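Local atomic coordinates of exosome complex component Rrp42 (Methanothermobacter thermautotrophicus, PDB entry 2WNR), a protein that is probably a non-catalytic, RNase PH-like component of the archaeal exosome, the RNA-degrading complex, and helps to shape the active site of Rrp41. Residues 45-50 with 63-68; 49-54 with 158-163; 89-94 with 141-146; 147-152 with 207-212. All coordinates share one frame; numbering follows the deposited sequence.

Contact 1 of 4, residues 45-50 with 63-68; sequences SKAEGS and GVKPQI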
loop_
_atom_site.group_PDB
_atom_site.type_symbol
_atom_site.label_atom_id
_atom_site.label_comp_id
_atom_site.label_asym_id
_atom_site.label_seq_id
_atom_site.Cartn_x
_atom_site.Cartn_y
_atom_site.Cartn_z
ATOM N N SER A 45 -19.403 24.740 0.220
ATOM C CA SER A 45 -20.719 24.798 0.865
ATOM C C SER A 45 -21.080 23.514 1.612
ATOM O O SER A 45 -21.753 23.560 2.643
ATOM C CB SER A 45 -21.818 25.178 -0.128
ATOM O OG SER A 45 -22.369 24.037 -0.756
ATOM N N LYS A 46 -20.621 22.379 1.094
ATOM C CA LYS A 46 -20.890 21.085 1.727
ATOM C C LYS A 46 -20.131 20.889 3.042
ATOM O O LYS A 46 -20.633 20.216 3.944
ATOM C CB LYS A 46 -20.588 19.940 0.759
ATOM C CG LYS A 46 -21.659 19.754 -0.302
ATOM C CD LYS A 46 -21.324 18.602 -1.214
ATOM C CE LYS A 46 -22.506 18.226 -2.055
ATOM N NZ LYS A 46 -22.133 17.093 -2.931
ATOM N N ALA A 47 -18.937 21.486 3.133
ATOM C CA ALA A 47 -18.049 21.377 4.302
ATOM C C ALA A 47 -18.562 22.158 5.513
ATOM O O ALA A 47 -19.033 23.288 5.375
ATOM C CB ALA A 47 -16.658 21.848 3.938
ATOM N N GLU A 48 -18.452 21.560 6.696
ATOM C CA GLU A 48 -18.965 22.161 7.927
ATOM C C GLU A 48 -18.212 23.424 8.337
ATOM O O GLU A 48 -18.777 24.329 8.964
ATOM C CB GLU A 48 -18.963 21.143 9.064
ATOM C CG GLU A 48 -20.188 20.242 9.086
ATOM C CD GLU A 48 -20.102 19.051 8.140
ATOM O OE1 GLU A 48 -19.070 18.889 7.442
ATOM O OE2 GLU A 48 -21.077 18.269 8.096
ATOM N N GLY A 49 -16.932 23.467 7.992
ATOM C CA GLY A 49 -16.135 24.679 8.085
ATOM C C GLY A 49 -15.146 24.622 6.950
ATOM O O GLY A 49 -14.705 23.539 6.578
ATOM N N SER A 50 -14.813 25.775 6.383
ATOM C CA SER A 50 -13.858 25.848 5.279
ATOM C C SER A 50 -13.250 27.234 5.158
ATOM O O SER A 50 -13.841 28.213 5.611
ATOM C CB SER A 50 -14.526 25.464 3.957
ATOM O OG SER A 50 -15.644 26.291 3.675
ATOM N N GLY A 63 -10.575 22.409 4.653
ATOM C CA GLY A 63 -11.911 21.999 5.033
ATOM C C GLY A 63 -11.880 21.310 6.382
ATOM O O GLY A 63 -10.914 20.614 6.712
ATOM N N VAL A 64 -12.935 21.517 7.165
ATOM C CA VAL A 64 -13.085 20.843 8.445
ATOM C C VAL A 64 -14.319 19.949 8.358
ATOM O O VAL A 64 -15.431 20.437 8.153
ATOM C CB VAL A 64 -13.220 21.834 9.632
ATOM C CG1 VAL A 64 -13.293 21.069 10.946
ATOM C CG2 VAL A 64 -12.066 22.810 9.675
ATOM N N LYS A 65 -14.111 18.640 8.508
ATOM C CA LYS A 65 -15.182 17.653 8.381
ATOM C C LYS A 65 -15.314 16.839 9.660
ATOM O O LYS A 65 -14.484 15.973 9.928
ATOM C CB LYS A 65 -14.929 16.721 7.186
ATOM C CG LYS A 65 -14.959 17.403 5.813
ATOM C CD LYS A 65 -16.340 17.952 5.454
ATOM C CE LYS A 65 -17.318 16.856 5.050
ATOM N NZ LYS A 65 -18.624 17.437 4.606
ATOM N N PRO A 66 -16.356 17.131 10.461
ATOM C CA PRO A 66 -16.632 16.444 11.714
ATOM C C PRO A 66 -17.246 15.073 11.483
ATOM O O PRO A 66 -18.031 14.879 10.553
ATOM C CB PRO A 66 -17.661 17.349 12.373
ATOM C CG PRO A 66 -18.370 17.962 11.239
ATOM C CD PRO A 66 -17.311 18.225 10.231
ATOM N N GLN A 67 -16.895 14.136 12.345
ATOM C CA GLN A 67 -17.342 12.766 12.204
ATOM C C GLN A 67 -17.365 12.107 13.578
ATOM O O GLN A 67 -16.635 12.517 14.490
ATOM C CB GLN A 67 -16.387 12.031 11.279
ATOM C CG GLN A 67 -16.911 10.734 10.709
ATOM C CD GLN A 67 -15.898 10.088 9.804
ATOM O OE1 GLN A 67 -15.340 10.742 8.919
ATOM N NE2 GLN A 67 -15.641 8.804 10.024
ATOM N N ILE A 68 -18.203 11.091 13.733
ATOM C CA ILE A 68 -18.342 10.431 15.026
ATOM C C ILE A 68 -17.655 9.071 15.040
ATOM O O ILE A 68 -17.864 8.257 14.130
ATOM C CB ILE A 68 -19.821 10.301 15.428
ATOM C CG1 ILE A 68 -20.393 11.690 15.720
ATOM C CG2 ILE A 68 -19.974 9.383 16.645
ATOM C CD1 ILE A 68 -21.893 11.730 15.951
#
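Lys46 begins the approach of 45-50 to strand 58-69: its carbonyl O lies 3.5 Å from Lys65 NZ, while its own NZ turns away to an acidic side chain and backbone of another protein's chain. Ala47 follows with its CB beside the aliphatic chain of Lys65, 4.2 Å from CD. Glu48 carries most of the side-chain contact. Its CB, CG and carboxylate carbon lie over the CG-CD edge of the Pro66 ring, with Glu48 CG 3.6 Å from Pro66 CG. A bend at chi2 (83°) brings OE1 back to Lys65, and Lys65 NZ makes a salt bridge to Glu48 OE1 at 3.2 Å, meeting it on the syn side. The lysine reaches this point by bending at both chi2 and chi3, and NZ is also bound by the backbone of the other protein's chain. At Gly49 the hairpin pairing begins: Val64 N donates to Gly49 O at 2.8 Å, and Gly49 N returns a weak bond to Val64 O at 3.4 Å. Ser50 faces Gly63 as a non-hydrogen-bonded antiparallel pair. An alanine at Glu48 would probably leave Lys65 without its carboxylate mate within the chain and take the CG and carboxylate packing from one side of the Pro66 ring. At the open end of the hairpin, backbone pairing thus gives way to a salt bridge whose lysine, shared with the other protein, ties the 45-48 loop to the subunit interface.

Contact 2 of 4, residues 49-54 with 158-163; sequences GSSRVK and TVAALL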
loop_
_atom_site.group_PDB
_atom_site.type_symbol
_atom_site.label_atom_id
_atom_site.label_comp_id
_atom_site.label_asym_id
_atom_site.label_seq_id
_atom_site.Cartn_x
_atom_site.Cartn_y
_atom_site.Cartn_z
ATOM N N GLY A 49 -16.932 23.467 7.992
ATOM C CA GLY A 49 -16.135 24.679 8.085
ATOM C C GLY A 49 -15.146 24.622 6.950
ATOM O O GLY A 49 -14.705 23.539 6.578
ATOM N N SER A 50 -14.813 25.775 6.383
ATOM C CA SER A 50 -13.858 25.848 5.279
ATOM C C SER A 50 -13.250 27.234 5.158
ATOM O O SER A 50 -13.841 28.213 5.611
ATOM C CB SER A 50 -14.526 25.464 3.957
ATOM O OG SER A 50 -15.644 26.291 3.675
ATOM N N SER A 51 -12.076 27.313 4.536
ATOM C CA SER A 51 -11.393 28.589 4.307
ATOM C C SER A 51 -10.482 28.548 3.089
ATOM O O SER A 51 -10.007 27.497 2.700
ATOM C CB SER A 51 -10.576 29.000 5.538
ATOM O OG SER A 51 -9.424 28.185 5.699
ATOM N N ARG A 52 -10.250 29.707 2.496
ATOM C CA ARG A 52 -9.297 29.855 1.403
ATOM C C ARG A 52 -8.359 31.001 1.774
ATOM O O ARG A 52 -8.796 32.151 1.915
ATOM C CB ARG A 52 -10.026 30.129 0.080
ATOM C CG ARG A 52 -9.116 30.288 -1.125
ATOM C CD ARG A 52 -9.802 31.050 -2.261
ATOM N NE ARG A 52 -10.085 30.213 -3.429
ATOM C CZ ARG A 52 -11.302 29.923 -3.890
ATOM N NH1 ARG A 52 -12.387 30.403 -3.293
ATOM N NH2 ARG A 52 -11.435 29.154 -4.964
ATOM N N VAL A 53 -7.080 30.680 1.962
ATOM C CA VAL A 53 -6.076 31.693 2.294
ATOM C C VAL A 53 -5.081 31.897 1.152
ATOM O O VAL A 53 -4.568 30.939 0.568
ATOM C CB VAL A 53 -5.329 31.369 3.613
ATOM C CG1 VAL A 53 -4.106 32.267 3.790
ATOM C CG2 VAL A 53 -6.252 31.541 4.785
ATOM N N LYS A 54 -4.838 33.161 0.828
ATOM C CA LYS A 54 -3.800 33.539 -0.116
ATOM C C LYS A 54 -2.775 34.397 0.608
ATOM O O LYS A 54 -3.106 35.429 1.191
ATOM C CB LYS A 54 -4.380 34.292 -1.311
ATOM C CG LYS A 54 -5.090 33.413 -2.321
ATOM C CD LYS A 54 -5.453 34.190 -3.592
ATOM C CE LYS A 54 -4.221 34.421 -4.463
ATOM N NZ LYS A 54 -4.528 35.137 -5.735
ATOM N N THR A 158 -6.149 26.934 8.538
ATOM C CA THR A 158 -6.695 25.946 9.449
ATOM C C THR A 158 -7.416 26.641 10.593
ATOM O O THR A 158 -8.562 26.304 10.893
ATOM C CB THR A 158 -5.603 25.042 10.005
ATOM O OG1 THR A 158 -4.817 24.528 8.924
ATOM C CG2 THR A 158 -6.217 23.873 10.780
ATOM N N VAL A 159 -6.752 27.624 11.208
ATOM C CA VAL A 159 -7.379 28.428 12.246
ATOM C C VAL A 159 -8.658 29.072 11.716
ATOM O O VAL A 159 -9.712 28.989 12.362
ATOM C CB VAL A 159 -6.407 29.477 12.861
ATOM C CG1 VAL A 159 -7.151 30.484 13.725
ATOM C CG2 VAL A 159 -5.359 28.782 13.716
ATOM N N ALA A 160 -8.573 29.687 10.537
ATOM C CA ALA A 160 -9.737 30.334 9.937
ATOM C C ALA A 160 -10.880 29.332 9.756
ATOM O O ALA A 160 -12.016 29.601 10.159
ATOM C CB ALA A 160 -9.375 30.994 8.612
ATOM N N ALA A 161 -10.565 28.168 9.185
ATOM C CA ALA A 161 -11.567 27.139 8.930
ATOM C C ALA A 161 -12.234 26.646 10.221
ATOM O O ALA A 161 -13.440 26.392 10.256
ATOM C CB ALA A 161 -10.950 25.989 8.169
ATOM N N LEU A 162 -11.439 26.528 11.280
ATOM C CA LEU A 162 -11.934 26.071 12.570
ATOM C C LEU A 162 -12.940 27.046 13.161
ATOM O O LEU A 162 -13.935 26.640 13.765
ATOM C CB LEU A 162 -10.780 25.860 13.550
ATOM C CG LEU A 162 -9.935 24.608 13.315
ATOM C CD1 LEU A 162 -8.655 24.623 14.130
ATOM C CD2 LEU A 162 -10.699 23.325 13.491
ATOM N N LEU A 163 -12.663 28.332 12.986
ATOM C CA LEU A 163 -13.546 29.390 13.447
ATOM C C LEU A 163 -14.851 29.407 12.648
ATOM O O LEU A 163 -15.920 29.745 13.177
ATOM C CB LEU A 163 -12.818 30.716 13.297
ATOM C CG LEU A 163 -12.093 31.369 14.479
ATOM C CD1 LEU A 163 -12.015 30.565 15.803
ATOM C CD2 LEU A 163 -10.781 32.025 14.088
#
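Ser51 and Gly49 meet Ala160 and Ala161 in a buried strand-on-helix contact, where strand 49-55 of the mixed sheet lies against helix 150-164 within the RNase PH-like domain. The axes of the two short segments approach to 6.0 Å and run roughly antiparallel, at 144°. Such closeness rests on small residues: glycine and serine on the strand, two alanines on the helix. Backbones come together at Ser50 and Ala161, whose CA atoms are 4.5 Å apart. Ser50 itself points its CB away from the helix, and its OG is held by Ile44 N, so what it offers Ala161 is its main chain: Ala161 CB lies 4.0 Å from Ser50 C. Ser51 points its CB at the helix and rests that carbon on Ala160, CB to CB at 3.9 Å. With chi1 at 72°, Ser51 OG sits between its own backbone N and carbonyl carbon, which lays it alongside the methyl of Ala161, 3.6 Å from CB; the same OG is hydrogen-bonded to Ala157 O, one turn earlier in the helix. Gly49 closes the patch, its CA 3.9 Å from Ala161 O, a carbonyl that accepts from Thr165 OG1. Around it, Val62 and Val64 of strand 58-69 touch Ala161, and Leu265 of the C-terminal helix touches Ala160. The contact is therefore van der Waals packing of methyl, methylene and main-chain atoms, while the one serine hydroxyl turned into the interface has its polar need met by the helix backbone.

Contact 3 of 4, residues 89-94 with 141-146; sequences PMASPT and LHIIDY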
loop_
_atom_site.group_PDB
_atom_site.type_symbol
_atom_site.label_atom_id
_atom_site.label_comp_id
_atom_site.label_asym_id
_atom_site.label_seq_id
_atom_site.Cartn_x
_atom_site.Cartn_y
_atom_site.Cartn_z
ATOM N N PRO A 89 0.362 18.057 -6.960
ATOM C CA PRO A 89 1.116 18.304 -8.179
ATOM C C PRO A 89 0.678 19.614 -8.852
ATOM O O PRO A 89 1.502 20.296 -9.498
ATOM C CB PRO A 89 0.760 17.104 -9.049
ATOM C CG PRO A 89 0.489 16.024 -8.091
ATOM C CD PRO A 89 -0.115 16.665 -6.875
ATOM N N MET A 90 -0.601 19.953 -8.678
ATOM C CA MET A 90 -1.175 21.223 -9.136
ATOM C C MET A 90 -0.372 22.415 -8.613
ATOM O O MET A 90 -0.014 23.328 -9.370
ATOM C CB MET A 90 -2.636 21.333 -8.682
ATOM C CG MET A 90 -3.255 22.714 -8.798
ATOM S SD MET A 90 -5.019 22.587 -9.123
ATOM C CE MET A 90 -5.664 22.812 -7.488
ATOM N N ALA A 91 -0.075 22.364 -7.320
ATOM C CA ALA A 91 0.482 23.493 -6.594
ATOM C C ALA A 91 1.937 23.825 -6.919
ATOM O O ALA A 91 2.402 24.907 -6.568
ATOM C CB ALA A 91 0.315 23.259 -5.085
ATOM N N SER A 92 2.645 22.899 -7.571
ATOM C CA SER A 92 4.073 23.057 -7.887
ATOM C C SER A 92 4.576 21.913 -8.766
ATOM O O SER A 92 4.168 20.772 -8.564
ATOM C CB SER A 92 4.908 23.093 -6.595
ATOM O OG SER A 92 6.240 22.639 -6.805
ATOM N N PRO A 93 5.487 22.202 -9.717
ATOM C CA PRO A 93 6.065 21.132 -10.559
ATOM C C PRO A 93 6.995 20.174 -9.796
ATOM O O PRO A 93 7.371 19.131 -10.323
ATOM C CB PRO A 93 6.844 21.895 -11.647
ATOM C CG PRO A 93 7.131 23.238 -11.065
ATOM C CD PRO A 93 6.008 23.534 -10.065
ATOM N N THR A 94 7.351 20.522 -8.565
ATOM C CA THR A 94 8.206 19.668 -7.753
ATOM C C THR A 94 7.373 18.811 -6.803
ATOM O O THR A 94 7.916 18.049 -5.998
ATOM C CB THR A 94 9.247 20.491 -6.938
ATOM O OG1 THR A 94 8.598 21.175 -5.850
ATOM C CG2 THR A 94 9.969 21.489 -7.839
ATOM N N LEU A 141 -5.941 20.016 4.603
ATOM C CA LEU A 141 -5.282 21.162 4.004
ATOM C C LEU A 141 -4.984 20.851 2.552
ATOM O O LEU A 141 -4.321 19.865 2.245
ATOM C CB LEU A 141 -3.991 21.495 4.766
ATOM C CG LEU A 141 -4.041 22.072 6.190
ATOM C CD1 LEU A 141 -4.980 21.326 7.115
ATOM C CD2 LEU A 141 -2.639 22.100 6.802
ATOM N N HIS A 142 -5.488 21.697 1.663
ATOM C CA HIS A 142 -5.400 21.453 0.234
ATOM C C HIS A 142 -4.526 22.531 -0.404
ATOM O O HIS A 142 -4.962 23.675 -0.608
ATOM C CB HIS A 142 -6.804 21.442 -0.374
ATOM C CG HIS A 142 -7.036 20.327 -1.343
ATOM N ND1 HIS A 142 -7.083 19.002 -0.962
ATOM C CD2 HIS A 142 -7.249 20.338 -2.681
ATOM C CE1 HIS A 142 -7.306 18.246 -2.020
ATOM N NE2 HIS A 142 -7.409 19.031 -3.077
ATOM N N ILE A 143 -3.282 22.175 -0.705
ATOM C CA ILE A 143 -2.348 23.162 -1.221
ATOM C C ILE A 143 -2.579 23.277 -2.728
ATOM O O ILE A 143 -2.365 22.329 -3.478
ATOM C CB ILE A 143 -0.875 22.861 -0.833
ATOM C CG1 ILE A 143 -0.630 23.071 0.672
ATOM C CG2 ILE A 143 0.055 23.791 -1.540
ATOM C CD1 ILE A 143 -1.272 22.053 1.604
ATOM N N ILE A 144 -3.029 24.461 -3.136
ATOM C CA ILE A 144 -3.515 24.751 -4.477
ATOM C C ILE A 144 -2.439 25.418 -5.329
ATOM O O ILE A 144 -2.373 25.206 -6.539
ATOM C CB ILE A 144 -4.767 25.672 -4.375
ATOM C CG1 ILE A 144 -5.895 24.988 -3.575
ATOM C CG2 ILE A 144 -5.272 26.104 -5.715
ATOM C CD1 ILE A 144 -6.378 23.638 -4.117
ATOM N N ASP A 145 -1.594 26.220 -4.687
ATOM C CA ASP A 145 -0.579 27.030 -5.365
ATOM C C ASP A 145 0.540 27.241 -4.352
ATOM O O ASP A 145 0.277 27.569 -3.186
ATOM C CB ASP A 145 -1.181 28.379 -5.769
ATOM C CG ASP A 145 -0.791 28.831 -7.194
ATOM O OD1 ASP A 145 0.050 28.195 -7.872
ATOM O OD2 ASP A 145 -1.353 29.854 -7.639
ATOM N N TYR A 146 1.781 27.022 -4.770
ATOM C CA TYR A 146 2.909 27.185 -3.857
ATOM C C TYR A 146 3.901 28.215 -4.376
ATOM O O TYR A 146 4.587 27.982 -5.378
ATOM C CB TYR A 146 3.591 25.841 -3.569
ATOM C CG TYR A 146 4.942 25.950 -2.882
ATOM C CD1 TYR A 146 5.077 26.572 -1.639
ATOM C CD2 TYR A 146 6.088 25.428 -3.483
ATOM C CE1 TYR A 146 6.321 26.678 -1.013
ATOM C CE2 TYR A 146 7.335 25.526 -2.866
ATOM C CZ TYR A 146 7.443 26.153 -1.633
ATOM O OH TYR A 146 8.677 26.245 -1.023
#
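Met90 and Ala91 pack against a classic beta bulge near the end of strand 133-145, where Ile144 and Asp145 both face Gln59 of the neighbouring strand. The side chains of Met90 and Ile144 lie side by side, pointing the same way. CG of Met90 stands anti to its backbone N (chi1 166°), and bends at the next two torsions carry the methyl CE to 3.5 Å from Ile144 CD1. The Ala91 methyl sits against the strand backbone, 3.3 Å from Ile143 O, and against Ile143 CG2 at 3.6 Å, while its CA makes a CA-H...O contact with Ile144 O. The Asp145 carboxylate has its partners in the backbone of another protein's chain, which also packs on Ile144, so the bulge lies by a subunit interface. Tyr146 meets Ser92 at the ring edge: CB of the serine is near the ring plane, 4.1 Å from Tyr146 CD2. The Tyr146 hydroxyl reaches to Glu214, and Phe95 lies by its ring. Ser92 OG shares a hydrogen bond with Thr94 OG1. The loop is fastened to the strand end by Tyr146 N, which donates at 2.8 Å to a lone pair of Ala91 O, in the carbonyl plane, though the N-H is bent, at 132°.

Contact 4 of 4, residues 147-152 with 207-212; sequences DGNLFD and LDPSLE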
loop_
_atom_site.group_PDB
_atom_site.type_symbol
_atom_site.label_atom_id
_atom_site.label_comp_id
_atom_site.label_asym_id
_atom_site.label_seq_id
_atom_site.Cartn_x
_atom_site.Cartn_y
_atom_site.Cartn_z
ATOM N N ASP A 147 3.968 29.355 -3.692
ATOM C CA ASP A 147 4.872 30.432 -4.082
ATOM C C ASP A 147 5.641 30.919 -2.857
ATOM O O ASP A 147 6.001 32.090 -2.776
ATOM C CB ASP A 147 4.091 31.582 -4.746
ATOM C CG ASP A 147 4.965 32.467 -5.642
ATOM O OD1 ASP A 147 6.067 32.031 -6.048
ATOM O OD2 ASP A 147 4.544 33.607 -5.970
ATOM N N GLY A 148 5.884 30.016 -1.909
ATOM C CA GLY A 148 6.632 30.336 -0.689
ATOM C C GLY A 148 5.833 30.267 0.610
ATOM O O GLY A 148 4.709 30.768 0.695
ATOM N N ASN A 149 6.425 29.651 1.626
ATOM C CA ASN A 149 5.892 29.696 2.991
ATOM C C ASN A 149 4.531 29.017 3.133
ATOM O O ASN A 149 3.487 29.663 3.229
ATOM C CB ASN A 149 5.856 31.138 3.518
ATOM C CG ASN A 149 5.550 31.220 5.004
ATOM O OD1 ASN A 149 5.455 30.208 5.697
ATOM N ND2 ASN A 149 5.401 32.443 5.501
ATOM N N LEU A 150 4.566 27.698 3.151
ATOM C CA LEU A 150 3.385 26.911 3.337
ATOM C C LEU A 150 2.860 26.974 4.780
ATOM O O LEU A 150 1.658 26.998 5.006
ATOM C CB LEU A 150 3.734 25.485 2.970
ATOM C CG LEU A 150 3.338 24.873 1.625
ATOM C CD1 LEU A 150 3.055 25.763 0.407
ATOM C CD2 LEU A 150 4.119 23.591 1.368
ATOM N N PHE A 151 3.775 27.014 5.741
ATOM C CA PHE A 151 3.434 26.911 7.157
ATOM C C PHE A 151 2.504 28.024 7.644
ATOM O O PHE A 151 1.477 27.746 8.289
ATOM C CB PHE A 151 4.703 26.873 8.017
ATOM C CG PHE A 151 5.648 25.785 7.641
ATOM C CD1 PHE A 151 5.575 24.539 8.259
ATOM C CD2 PHE A 151 6.613 25.996 6.662
ATOM C CE1 PHE A 151 6.446 23.515 7.902
ATOM C CE2 PHE A 151 7.493 24.976 6.295
ATOM C CZ PHE A 151 7.407 23.734 6.915
ATOM N N ASP A 152 2.871 29.272 7.339
ATOM C CA ASP A 152 2.129 30.422 7.849
ATOM C C ASP A 152 0.762 30.479 7.207
ATOM O O ASP A 152 -0.226 30.734 7.888
ATOM C CB ASP A 152 2.905 31.714 7.623
ATOM C CG ASP A 152 4.246 31.723 8.335
ATOM O OD1 ASP A 152 4.536 30.763 9.077
ATOM O OD2 ASP A 152 5.013 32.698 8.159
ATOM N N LEU A 207 11.223 37.474 7.415
ATOM C CA LEU A 207 9.906 36.938 7.727
ATOM C C LEU A 207 9.124 36.667 6.450
ATOM O O LEU A 207 9.132 37.487 5.535
ATOM C CB LEU A 207 9.140 37.901 8.645
ATOM C CG LEU A 207 7.657 37.681 8.968
ATOM C CD1 LEU A 207 7.440 36.422 9.800
ATOM C CD2 LEU A 207 7.111 38.902 9.700
ATOM N N ASP A 208 8.469 35.507 6.406
ATOM C CA ASP A 208 7.564 35.119 5.324
ATOM C C ASP A 208 8.291 35.089 3.970
ATOM O O ASP A 208 8.190 36.033 3.173
ATOM C CB ASP A 208 6.332 36.032 5.325
ATOM C CG ASP A 208 5.407 35.773 4.167
ATOM O OD1 ASP A 208 5.191 34.595 3.843
ATOM O OD2 ASP A 208 4.897 36.751 3.577
ATOM N N PRO A 209 9.054 34.008 3.717
ATOM C CA PRO A 209 9.896 33.940 2.520
ATOM C C PRO A 209 9.145 33.608 1.245
ATOM O O PRO A 209 8.198 32.833 1.261
ATOM C CB PRO A 209 10.883 32.820 2.851
ATOM C CG PRO A 209 10.189 31.980 3.830
ATOM C CD PRO A 209 9.299 32.873 4.623
ATOM N N SER A 210 9.586 34.198 0.144
ATOM C CA SER A 210 9.015 33.921 -1.176
ATOM C C SER A 210 9.646 32.659 -1.730
ATOM O O SER A 210 10.603 32.142 -1.150
ATOM C CB SER A 210 9.298 35.087 -2.107
ATOM O OG SER A 210 10.686 35.327 -2.165
ATOM N N LEU A 211 9.107 32.153 -2.836
ATOM C CA LEU A 211 9.670 30.972 -3.490
ATOM C C LEU A 211 11.141 31.207 -3.816
ATOM O O LEU A 211 11.979 30.345 -3.575
ATOM C CB LEU A 211 8.898 30.630 -4.764
ATOM C CG LEU A 211 9.231 29.285 -5.411
ATOM C CD1 LEU A 211 8.535 28.145 -4.674
ATOM C CD2 LEU A 211 8.848 29.275 -6.877
ATOM N N GLU A 212 11.443 32.392 -4.344
ATOM C CA GLU A 212 12.799 32.772 -4.711
ATOM C C GLU A 212 13.735 32.679 -3.503
ATOM O O GLU A 212 14.885 32.242 -3.629
ATOM C CB GLU A 212 12.815 34.188 -5.310
ATOM C CG GLU A 212 12.216 34.306 -6.724
ATOM C CD GLU A 212 10.701 34.056 -6.790
ATOM O OE1 GLU A 212 10.002 34.184 -5.749
ATOM O OE2 GLU A 212 10.209 33.730 -7.895
#
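Asn149 reaches across from the start of helix 150-164 to Asp208 and Pro209, in the turn ahead of the short helix 211-214. Its CB lies 3.5 Å from Asp208 OD1 and beside Pro209, whose CD is 4.0 Å away, the Asn149 and Pro209 side chains crossing at about a right angle. CG is anti to the backbone N (chi1 -170°), which swings the amide out over the 207-212 turn. From there the two tip atoms part. OD1 turns back to its own helix and accepts from Asp152 N at 3.2 Å, the donor standing above the carbonyl plane. ND2 grips two carboxylates at once: Asp208 OD1 at 2.7 Å, met on its anti side, and Asp152 OD2 at 2.7 Å, approached from above the carboxylate plane. Both acceptors lie close to the amide plane, so the three bonds fix the amide's rotation. Asp208 OD1 also forms a salt bridge with Arg35, which probably eases the nearness of the two acids. An alanine in place of Asn149 would probably leave Asp152 N without its cap and Asp208 and Asp152 without the N-H donor between them. Just before it in the chain, Gly148 CA passes 3.5 Å from Pro209 O, and Leu211 N gives a weak bond to Asp147 O. OD1 of Asp147 lies against Leu211 CB at 3.4 Å. Two capped helix starts are thus joined here: Asn149 is the N-cap of 150-164, and Ser210 is the N-cap of 211-214, joined to Glu213 in a way consistent with a capping box.

Contacts 1 and 2 share Gly49 and Ser50, and Val64 CG2 rests on Ala161 CB at 3.7 Å, so the hairpin 49-55/58-69 and helix 150-164 pack as one unit. Contact 3 lies on strand 133-145, next to 58-69 in the sheet, and touches contact 2 where Leu141 CD1 meets Thr158 OG1 at 3.7 Å. Contact 4 begins the helix that contact 2 uses; Tyr146 CE2 lies 3.4 Å from Leu211 CD1, joining it to contact 3. Contacts 1 and 4 lie on opposite sides of the chain's centre, their centres about 27 Å apart. Contacts 1 and 3 make polar bonds to another protein's chain, consistent with the probable role of Rrp42 in structuring the Rrp41 active site.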